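Local coordinates for protein MamA (PDB 3VTX) that is a tetratricopeptide-repeat (TPR) protein of a magnetotactic bacterium, an all-helical array of hairpins of the kind that commonly serves as a scaffold for protein-protein interactions, at residues N56-I59 and E60-K64; A82-I86 and D87-A91. All coordinates share one frame; numbering follows the deposited sequence. Where two conformers were deposited one is given.

How the contacts relate
Contact 1 (56-59 with 60-64) lies wholly within helix 55-68, whereas contact 2 (82-86 with 87-91) is the turn that ends helix 73-85 and leads into helix 89-102. They come in series along the chain, contact 1 complete before contact 2 begins, with centres about 12 Å apart. Helices 55-68 and 73-85 are consecutive, and the two contacts meet where they pack: Ile59 CG1 lies 3.5 Å from Ala82 CB, and Ile59 CD1 lies 3.5 Å from Ile86 CD1. One isoleucine of contact 1 thus sits against the end of helix 73-85, joining successive helices of the TPR array just where the chain turns back.

Contact 1 of 2, residues N56-I59 and E60-K64; sequences NDAI and ESLKK
Lys63 lies one helical turn beyond Ile59 and drapes its chain across that residue. Its CB and CG rest 3.3 and 3.4 Å from Ile59 O, the same carbonyl that accepts Lys63 N at 2.7 Å. With CG anti to its own carbonyl carbon (chi1 -77°) and every later torsion extended, the chain then runs obliquely over the CG2 branch of Ile59. Lys63 CD comes to 3.6 Å from Ile59 CG2, and Lys63 CE presses to 3.4 Å from the same methyl, tighter than usual van der Waals contact; NZ ends just past it. Hydrocarbon thus covers hydrocarbon up to the ammonium.

These turns make up the first two thirds of helix 55-68 in a TPR array, with its faces divided between neighbours: Ala58 and Ser61 turn to helix 39-51, Ile59 and Leu62 to helix 73-85. On the buried side, Leu62 folds CG over the carbonyl of Ala58, which also accepts Leu62 N in the carbonyl plane, while CD1 lies alongside Ala58 CB.

Asp57 and Glu60 point the same way on the outer side, OD1 of Asp57 3.7 Å from OE1 of Glu60 and their carboxylates turned 73° apart, a pairing of like charges that probably costs some energy. One water donates to Asp57 O and hydrogen-bonds Ser61 OG, each at 2.7 Å.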
ATOM      1  N   ASN A  56     -12.506  -5.641   0.581  1.00 18.08           N
ATOM      2  CA  ASN A  56     -13.598  -5.566   1.573  1.00 19.03           C
ATOM      3  C   ASN A  56     -13.552  -6.698   2.632  1.00 20.20           C
ATOM      4  O   ASN A  56     -13.732  -6.458   3.823  1.00 22.23           O
ATOM      5  CB  ASN A  56     -14.923  -5.529   0.907  1.00 21.64           C
ATOM      6  CG  ASN A  56     -15.541  -6.896   0.704  1.00 23.28           C
ATOM      7  OD1 ASN A  56     -16.360  -7.358   1.538  1.00 25.91           O
ATOM      8  ND2 ASN A  56     -15.105  -7.628  -0.386  1.00 22.75           N
ATOM      9  N   ASP A  57     -13.221  -7.896   2.188  1.00 18.96           N
ATOM     10  CA  ASP A  57     -13.025  -9.058   3.078  1.00 19.76           C
ATOM     11  C   ASP A  57     -11.746  -8.943   3.883  1.00 20.50           C
ATOM     12  O   ASP A  57     -11.687  -9.307   5.046  1.00 22.54           O
ATOM     13  CB  ASP A  57     -13.097 -10.341   2.221  1.00 20.32           C
ATOM     14  CG  ASP A  57     -14.519 -10.737   1.879  1.00 23.22           C
ATOM     15  OD1 ASP A  57     -15.296 -11.020   2.803  1.00 24.85           O
ATOM     16  OD2 ASP A  57     -14.860 -10.716   0.695  1.00 24.74           O
ATOM     17  N   ALA A  58     -10.670  -8.446   3.253  1.00 19.55           N
ATOM     18  CA  ALA A  58      -9.452  -8.259   3.967  1.00 18.83           C
ATOM     19  C   ALA A  58      -9.642  -7.358   5.174  1.00 19.91           C
ATOM     20  O   ALA A  58      -9.134  -7.656   6.267  1.00 21.94           O
ATOM     21  CB  ALA A  58      -8.324  -7.730   3.012  1.00 18.68           C
ATOM     22  N   ILE A  59     -10.329  -6.257   4.971  1.00 22.10           N
ATOM     23  CA  ILE A  59     -10.547  -5.243   6.019  1.00 22.94           C
ATOM     24  C   ILE A  59     -11.265  -5.866   7.248  1.00 23.08           C
ATOM     25  O   ILE A  59     -10.958  -5.528   8.405  1.00 22.03           O
ATOM     26  CB  ILE A  59     -11.338  -4.033   5.425  1.00 21.42           C
ATOM     27  CG1 ILE A  59     -10.437  -3.217   4.490  1.00 24.04           C
ATOM     28  CG2 ILE A  59     -11.932  -3.099   6.595  1.00 23.60           C
ATOM     29  CD1 ILE A  59     -11.281  -2.234   3.639  1.00 24.33           C
ATOM     30  N   GLU A  60     -12.156  -6.843   7.028  1.00 23.83           N
ATOM     31  CA  GLU A  60     -12.814  -7.498   8.154  1.00 25.30           C
ATOM     32  C   GLU A  60     -11.780  -8.099   9.096  1.00 25.41           C
ATOM     33  O   GLU A  60     -11.892  -7.922  10.317  1.00 27.54           O
ATOM     34  CB  GLU A  60     -13.820  -8.591   7.668  1.00 26.07           C
ATOM     35  CG  GLU A  60     -14.917  -7.966   6.742  1.00 29.20           C
ATOM     36  CD  GLU A  60     -15.978  -8.965   6.197  1.00 32.64           C
ATOM     37  OE1 GLU A  60     -15.827 -10.177   6.384  1.00 33.81           O
ATOM     38  OE2 GLU A  60     -16.978  -8.524   5.527  1.00 30.54           O
ATOM     39  N   SER A  61     -10.740  -8.773   8.580  1.00 23.47           N
ATOM     40  CA  SER A  61      -9.670  -9.330   9.390  1.00 24.10           C
ATOM     41  C   SER A  61      -8.696  -8.285   9.914  1.00 24.96           C
ATOM     42  O   SER A  61      -8.217  -8.389  11.018  1.00 25.26           O
ATOM     43  CB  SER A  61      -8.868 -10.444   8.723  1.00 25.25           C
ATOM     44  OG  SER A  61      -9.680 -11.596   8.622  1.00 28.29           O
ATOM     45  N   LEU A  62      -8.331  -7.337   9.078  1.00 22.20           N
ATOM     46  CA  LEU A  62      -7.345  -6.335   9.444  1.00 23.62           C
ATOM     47  C   LEU A  62      -7.964  -5.430  10.545  1.00 23.52           C
ATOM     48  O   LEU A  62      -7.216  -4.964  11.437  1.00 24.78           O
ATOM     49  CB  LEU A  62      -6.978  -5.476   8.219  1.00 23.68           C
ATOM     50  CG  LEU A  62      -6.195  -6.271   7.156  1.00 26.56           C
ATOM     51  CD1 LEU A  62      -6.223  -5.535   5.765  1.00 28.69           C
ATOM     52  CD2 LEU A  62      -4.796  -6.407   7.617  1.00 32.96           C
ATOM     53  N   LYS A  63      -9.262  -5.116  10.512  1.00 25.04           N
ATOM     54  CA  LYS A  63      -9.919  -4.363  11.601  1.00 25.58           C
ATOM     55  C   LYS A  63      -9.762  -5.086  12.961  1.00 27.06           C
ATOM     56  O   LYS A  63      -9.422  -4.443  14.002  1.00 28.58           O
ATOM     57  CB  LYS A  63     -11.426  -4.044  11.340  1.00 26.15           C
ATOM     58  CG  LYS A  63     -11.597  -2.862  10.341  1.00 30.07           C
ATOM     59  CD  LYS A  63     -13.087  -2.751   9.989  1.00 38.65           C
ATOM     60  CE  LYS A  63     -13.474  -1.499   9.176  1.00 44.66           C
ATOM     61  NZ  LYS A  63     -15.034  -1.613   8.886  1.00 49.16           N
ATOM     62  N   LYS A  64      -9.999  -6.387  12.953  1.00 25.80           N
ATOM     63  CA  LYS A  64      -9.863  -7.228  14.166  1.00 28.33           C
ATOM     64  C   LYS A  64      -8.402  -7.272  14.622  1.00 28.77           C
ATOM     65  O   LYS A  64      -8.130  -7.127  15.818  1.00 30.49           O
ATOM     66  CB  LYS A  64     -10.363  -8.633  13.939  1.00 27.87           C
ATOM     67  CG  LYS A  64     -11.826  -8.716  13.703  1.00 31.37           C
ATOM     68  CD  LYS A  64     -12.156 -10.176  13.347  1.00 36.71           C
ATOM     69  CE  LYS A  64     -13.597 -10.431  12.860  1.00 42.34           C
ATOM     70  NZ  LYS A  64     -14.520  -9.610  13.670  1.00 50.11           N
TER
HETATM   71  O   HOH W   1     -11.167 -11.596   6.368  1.00 27.73           O

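Contact 2 of 2, residues A82-I86 and D87-A91; sequences ANFMI and DEKQA
The backbone closes helix 73-85 with a Schellman motif: Glu88 N reaches back to Asn83 O at 2.9 Å, Asp87 N bonds to Phe84 O at 3.1 Å, and Asp87, the C-prime residue, takes a positive phi of 68°. The second bond comes from above the carbonyl plane of Phe84, whereas Glu88 N is only tilted from that of Asn83. Glu88 is at once the N-cap position of helix 89-102, so a single tight turn serves both helices of this TPR hairpin.

Asn83, buried, turns its side chain toward the start of helix 89-102. Its CB sits 3.6 Å from Glu88 O, and its amide lies against the methyl of Ala91, with ND2 3.6 Å from Ala91 CB. Asn83 OD1 approaches Glu88 CB at 3.9 Å.

Farther out, Ile86 has CG1 between its backbone N and carbonyl carbon (chi1 70°); with chi2 extended beyond it, this brings Ile86 CD1 to 3.7 Å from Glu88 CG, where the two chains cross. Glu88 bends at chi2, and a water donates both to its OE2 and, at 2.6 Å, to Ile86 O, tying the carboxylate to the turn. Elsewhere, Lys89 brings CE to the edge of the Phe84 ring, near its plane; Lys89 NZ bonds to Ser119 OG, and Phe84 itself packs on helix 107-119.

Main-chain bonds, van der Waals contacts and one water bridge therefore hold the connection, with no direct side-chain hydrogen bond or salt bridge between the two segments, and the carbonyl of Ile86, just past the helix end, takes a hydrogen bond from that water.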
ATOM      1  N   ALA A  82      -6.289  -0.828   1.576  1.00 21.68           N
ATOM      2  CA  ALA A  82      -7.579  -1.465   1.320  1.00 21.39           C
ATOM      3  C   ALA A  82      -8.737  -0.492   1.420  1.00 20.23           C
ATOM      4  O   ALA A  82      -9.715  -0.530   0.635  1.00 20.54           O
ATOM      5  CB  ALA A  82      -7.788  -2.637   2.352  1.00 21.70           C
ATOM      6  N   ASN A  83      -8.670   0.370   2.427  1.00 21.63           N
ATOM      7  CA  ASN A  83      -9.698   1.388   2.628  1.00 21.98           C
ATOM      8  C   ASN A  83      -9.745   2.320   1.436  1.00 22.17           C
ATOM      9  O   ASN A  83     -10.837   2.707   0.993  1.00 23.69           O
ATOM     10  CB  ASN A  83      -9.418   2.096   3.969  1.00 22.55           C
ATOM     11  CG  ASN A  83     -10.029   1.367   5.145  1.00 26.48           C
ATOM     12  OD1 ASN A  83     -11.227   1.043   5.113  1.00 31.64           O
ATOM     13  ND2 ASN A  83      -9.331   1.431   6.252  1.00 31.50           N
ATOM     14  N   PHE A  84      -8.596   2.662   0.864  1.00 21.49           N
ATOM     15  CA  PHE A  84      -8.601   3.497  -0.358  1.00 22.73           C
ATOM     16  C   PHE A  84      -9.284   2.715  -1.492  1.00 22.89           C
ATOM     17  O   PHE A  84     -10.072   3.271  -2.245  1.00 23.64           O
ATOM     18  CB  PHE A  84      -7.205   3.863  -0.726  1.00 21.79           C
ATOM     19  CG  PHE A  84      -7.031   4.787  -1.911  1.00 21.73           C
ATOM     20  CD1 PHE A  84      -7.864   5.878  -2.130  1.00 25.73           C
ATOM     21  CD2 PHE A  84      -5.894   4.632  -2.721  1.00 26.64           C
ATOM     22  CE1 PHE A  84      -7.601   6.726  -3.159  1.00 26.33           C
ATOM     23  CE2 PHE A  84      -5.680   5.507  -3.779  1.00 29.67           C
ATOM     24  CZ  PHE A  84      -6.518   6.531  -3.962  1.00 24.78           C
ATOM     25  N   MET A  85      -9.025   1.409  -1.589  1.00 21.32           N
ATOM     26  CA  MET A  85      -9.646   0.594  -2.651  1.00 22.35           C
ATOM     27  C   MET A  85     -11.158   0.556  -2.547  1.00 24.33           C
ATOM     28  O   MET A  85     -11.839   0.399  -3.577  1.00 27.48           O
ATOM     29  CB  MET A  85      -9.087  -0.840  -2.662  1.00 22.06           C
ATOM     30  CG  MET A  85      -7.627  -0.906  -3.039  1.00 21.82           C
ATOM     31  SD  MET A  85      -7.038  -2.572  -2.900  1.00 22.74           S
ATOM     32  CE  MET A  85      -5.292  -2.338  -2.550  1.00 23.46           C
ATOM     33  N   ILE A  86     -11.704   0.640  -1.373  1.00 23.32           N
ATOM     34  CA  ILE A  86     -13.136   0.543  -1.156  1.00 23.75           C
ATOM     35  C   ILE A  86     -13.795   1.928  -0.957  1.00 26.93           C
ATOM     36  O   ILE A  86     -14.955   2.011  -0.543  1.00 28.99           O
ATOM     37  CB  ILE A  86     -13.501  -0.399  -0.020  1.00 23.75           C
ATOM     38  CG1 ILE A  86     -13.123   0.138   1.346  1.00 27.27           C
ATOM     39  CG2 ILE A  86     -12.983  -1.860  -0.309  1.00 26.01           C
ATOM     40  CD1 ILE A  86     -14.050  -0.428   2.493  1.00 29.54           C
ATOM     41  N   ASP A  87     -13.025   2.977  -1.292  1.00 28.33           N
ATOM     42  CA  ASP A  87     -13.554   4.360  -1.302  0.50 28.85           C
ATOM     43  C   ASP A  87     -13.880   4.869   0.088  1.00 29.25           C
ATOM     44  O   ASP A  87     -14.915   5.562   0.296  1.00 30.89           O
ATOM     45  CB  ASP A  87     -14.816   4.416  -2.181  0.50 28.79           C
ATOM     46  CG  ASP A  87     -15.014   5.760  -2.773  0.50 32.62           C
ATOM     47  OD1 ASP A  87     -13.977   6.418  -2.975  0.50 32.35           O
ATOM     48  OD2 ASP A  87     -16.184   6.145  -3.037  0.50 34.00           O
ATOM     49  N   GLU A  88     -13.070   4.491   1.058  1.00 27.26           N
ATOM     50  CA  GLU A  88     -13.208   4.957   2.454  1.00 27.69           C
ATOM     51  C   GLU A  88     -11.927   5.762   2.711  1.00 27.61           C
ATOM     52  O   GLU A  88     -11.014   5.309   3.328  1.00 25.76           O
ATOM     53  CB  GLU A  88     -13.397   3.825   3.444  1.00 26.48           C
ATOM     54  CG  GLU A  88     -14.750   3.133   3.322  1.00 32.24           C
ATOM     55  CD  GLU A  88     -15.910   4.075   3.651  1.00 41.72           C
ATOM     56  OE1 GLU A  88     -15.703   5.000   4.482  1.00 41.79           O
ATOM     57  OE2 GLU A  88     -17.008   3.941   3.024  1.00 47.14           O
ATOM     58  N   LYS A  89     -11.920   7.026   2.269  1.00 26.30           N
ATOM     59  CA  LYS A  89     -10.639   7.782   2.151  1.00 27.88           C
ATOM     60  C   LYS A  89     -10.176   8.296   3.470  1.00 29.68           C
ATOM     61  O   LYS A  89      -8.989   8.252   3.734  1.00 28.27           O
ATOM     62  CB  LYS A  89     -10.816   8.918   1.156  1.00 28.42           C
ATOM     63  CG  LYS A  89     -10.872   8.448  -0.249  1.00 28.81           C
ATOM     64  CD  LYS A  89     -11.047   9.561  -1.185  1.00 32.74           C
ATOM     65  CE  LYS A  89     -11.226   9.082  -2.589  1.00 31.25           C
ATOM     66  NZ  LYS A  89     -11.228  10.268  -3.527  1.00 35.06           N
ATOM     67  N   GLN A  90     -11.090   8.715   4.358  1.00 30.56           N
ATOM     68  CA  GLN A  90     -10.617   9.103   5.668  1.00 30.89           C
ATOM     69  C   GLN A  90     -10.116   7.946   6.496  1.00 29.26           C
ATOM     70  O   GLN A  90      -9.175   8.092   7.257  1.00 29.83           O
ATOM     71  CB  GLN A  90     -11.687   9.875   6.448  1.00 32.01           C
ATOM     72  CG  GLN A  90     -11.183  10.484   7.770  1.00 38.00           C
ATOM     73  CD  GLN A  90     -10.026  11.428   7.558  1.00 42.56           C
ATOM     74  OE1 GLN A  90     -10.126  12.346   6.757  1.00 41.86           O
ATOM     75  NE2 GLN A  90      -8.912  11.162   8.221  1.00 39.38           N
ATOM     76  N   ALA A  91     -10.722   6.765   6.344  1.00 27.54           N
ATOM     77  CA  ALA A  91     -10.202   5.640   7.065  1.00 27.26           C
ATOM     78  C   ALA A  91      -8.814   5.283   6.489  1.00 25.40           C
ATOM     79  O   ALA A  91      -8.007   4.696   7.178  1.00 27.12           O
ATOM     80  CB  ALA A  91     -11.187   4.392   6.939  1.00 27.12           C
TER
HETATM   81  O   HOH W   2     -17.181   1.806   0.846  1.00 47.86           O